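Local coordinates for protein protease (Actinomadura keratinilytica, PDB 8C4X) that is the inhibitor I9-type propeptide part of a subtilisin-like (S8 family) protease precursor and probably helps fold and inhibit its serine endopeptidase domain, at residues B[58-63]-B[70-75]. Sequence-based numbering, arbitrary orientation.
Sequences DQLSKL and ASIEQD. Unlike the reference sequence in segment 58-63: Asp-58 (reference Ala), Ser-61 (reference Ala).
In the split beta-alpha-beta unit of this propeptide domain, helix 57-64 lies against one face of the sheet, and Leu-60 and Leu-63 from the helix meet Ile-72 of strand 69-76. Strand 18-23 runs between the unit's two strands, 50-54 and 69-76. Ile-72 is the one residue of 70-75 that touches 58-63, and its two branches divide the work. Ile-72 CG2 touches Leu-60 CD1 at 3.8 Å. The other branch is stretched out (chi2 174°), which puts its terminal methyl against Leu-63: Ile-72 CD1 lies 4.0 Å from Leu-63 CD2 and also brushes Leu-63 CG at 4.1 Å. Both leucines sit on the same side of the helix, three residues apart, and each crosses the isoleucine at a slant. Leu-60 starts off alongside the strand, and its CD1 methyl closes the gap. Around this cluster, Val-6 adds to the packing on Leu-60 and Ile-72, Tyr-19 touches Leu-60, and Val-21 touches Leu-63. Away from the strand, Lys-62 NZ forms a salt bridge with Asp-58 OD2 one turn earlier, 3.1 Å long and on the syn lone pair. A classic beta bulge interrupts the strand where Ala-70 and Ser-71 pair together with Thr-22. Between helix and strand the contact is purely aliphatic, with 129 Å² of surface buried between 58-63 and 70-75, both sides summed, so methyl-methyl packing and exclusion of water hold it, without directional bonds to fix the fit.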
loop_
_atom_site.group_PDB
_atom_site.type_symbol
_atom_site.label_atom_id
_atom_site.label_comp_id
_atom_site.label_asym_id
_atom_site.label_seq_id
_atom_site.Cartn_x
_atom_site.Cartn_y
_atom_site.Cartn_z
ATOM N N ASP B 58 -6.653 -10.494 -4.190
ATOM C CA ASP B 58 -5.528 -11.298 -4.649
ATOM C C ASP B 58 -4.259 -10.461 -4.770
ATOM O O ASP B 58 -3.176 -10.903 -4.367
ATOM C CB ASP B 58 -5.872 -11.963 -5.982
ATOM C CG ASP B 58 -4.720 -12.774 -6.543
ATOM O OD1 ASP B 58 -4.280 -13.732 -5.871
ATOM O OD2 ASP B 58 -4.255 -12.452 -7.658
ATOM N N GLN B 59 -4.368 -9.252 -5.327
ATOM C CA GLN B 59 -3.218 -8.352 -5.375
ATOM C C GLN B 59 -2.666 -8.097 -3.980
ATOM O O GLN B 59 -1.449 -8.113 -3.764
ATOM C CB GLN B 59 -3.605 -7.027 -6.019
ATOM C CG GLN B 59 -3.705 -7.027 -7.512
ATOM C CD GLN B 59 -4.080 -5.660 -8.033
ATOM O OE1 GLN B 59 -5.116 -5.103 -7.656
ATOM N NE2 GLN B 59 -3.234 -5.098 -8.890
ATOM N N LEU B 60 -3.557 -7.817 -3.023
ATOM C CA LEU B 60 -3.126 -7.576 -1.654
ATOM C C LEU B 60 -2.417 -8.795 -1.083
ATOM O O LEU B 60 -1.384 -8.665 -0.416
ATOM C CB LEU B 60 -4.328 -7.181 -0.796
ATOM C CG LEU B 60 -4.074 -6.881 0.679
ATOM C CD1 LEU B 60 -3.384 -5.531 0.839
ATOM C CD2 LEU B 60 -5.393 -6.892 1.426
ATOM N N SER B 61 -2.947 -9.990 -1.346
ATOM C CA SER B 61 -2.287 -11.206 -0.884
ATOM C C SER B 61 -0.858 -11.283 -1.399
ATOM O O SER B 61 0.082 -11.525 -0.632
ATOM C CB SER B 61 -3.076 -12.437 -1.328
ATOM O OG SER B 61 -3.989 -12.826 -0.325
ATOM N N LYS B 62 -0.675 -11.077 -2.703
ATOM C CA LYS B 62 0.659 -11.171 -3.281
ATOM C C LYS B 62 1.564 -10.054 -2.786
ATOM O O LYS B 62 2.768 -10.264 -2.606
ATOM C CB LYS B 62 0.572 -11.156 -4.805
ATOM C CG LYS B 62 0.072 -12.474 -5.391
ATOM C CD LYS B 62 -0.700 -12.281 -6.690
ATOM C CE LYS B 62 -1.176 -13.619 -7.247
ATOM N NZ LYS B 62 -1.515 -13.545 -8.699
ATOM N N LEU B 63 1.011 -8.865 -2.554
ATOM C CA LEU B 63 1.847 -7.775 -2.072
ATOM C C LEU B 63 2.359 -8.045 -0.664
ATOM O O LEU B 63 3.482 -7.653 -0.327
ATOM C CB LEU B 63 1.065 -6.464 -2.108
ATOM C CG LEU B 63 1.891 -5.211 -1.837
ATOM C CD1 LEU B 63 2.893 -5.002 -2.960
ATOM C CD2 LEU B 63 0.955 -4.017 -1.721
ATOM N N ALA B 70 7.330 -2.721 3.330
ATOM C CA ALA B 70 7.508 -2.379 4.733
ATOM C C ALA B 70 6.198 -2.328 5.505
ATOM O O ALA B 70 6.134 -2.810 6.642
ATOM C CB ALA B 70 8.221 -1.031 4.867
ATOM N N SER B 71 5.153 -1.742 4.927
ATOM C CA SER B 71 3.879 -1.635 5.621
ATOM C C SER B 71 2.760 -1.558 4.598
ATOM O O SER B 71 2.957 -1.136 3.454
ATOM C CB SER B 71 3.820 -0.405 6.545
ATOM O OG SER B 71 3.882 0.796 5.801
ATOM N N ILE B 72 1.572 -1.968 5.032
ATOM C CA ILE B 72 0.346 -1.836 4.254
ATOM C C ILE B 72 -0.744 -1.364 5.204
ATOM O O ILE B 72 -0.928 -1.940 6.281
ATOM C CB ILE B 72 -0.079 -3.153 3.569
ATOM C CG1 ILE B 72 1.033 -3.704 2.674
ATOM C CG2 ILE B 72 -1.335 -2.923 2.753
ATOM C CD1 ILE B 72 0.684 -5.091 2.093
ATOM N N GLU B 73 -1.475 -0.325 4.805
ATOM C CA GLU B 73 -2.501 0.267 5.645
ATOM C C GLU B 73 -3.740 0.505 4.794
ATOM O O GLU B 73 -3.636 1.056 3.695
ATOM C CB GLU B 73 -1.973 1.581 6.240
ATOM C CG GLU B 73 -2.936 2.415 7.043
ATOM C CD GLU B 73 -2.305 3.726 7.480
ATOM O OE1 GLU B 73 -1.132 3.716 7.925
ATOM O OE2 GLU B 73 -2.973 4.771 7.362
ATOM N N GLN B 74 -4.911 0.120 5.286
ATOM C CA GLN B 74 -6.124 0.469 4.559
ATOM C C GLN B 74 -6.320 1.983 4.568
ATOM O O GLN B 74 -6.135 2.645 5.593
ATOM C CB GLN B 74 -7.343 -0.216 5.172
ATOM C CG GLN B 74 -8.627 0.065 4.381
ATOM C CD GLN B 74 -9.869 -0.476 5.050
ATOM O OE1 GLN B 74 -9.910 -0.643 6.268
ATOM N NE2 GLN B 74 -10.895 -0.750 4.254
ATOM N N ASP B 75 -6.667 2.528 3.404
ATOM C CA ASP B 75 -6.980 3.949 3.305
ATOM C C ASP B 75 -8.227 4.253 4.130
ATOM O O ASP B 75 -9.091 3.392 4.324
ATOM C CB ASP B 75 -7.183 4.327 1.838
ATOM C CG ASP B 75 -6.866 5.796 1.540
ATOM O OD1 ASP B 75 -6.416 6.541 2.437
ATOM O OD2 ASP B 75 -7.054 6.203 0.374
#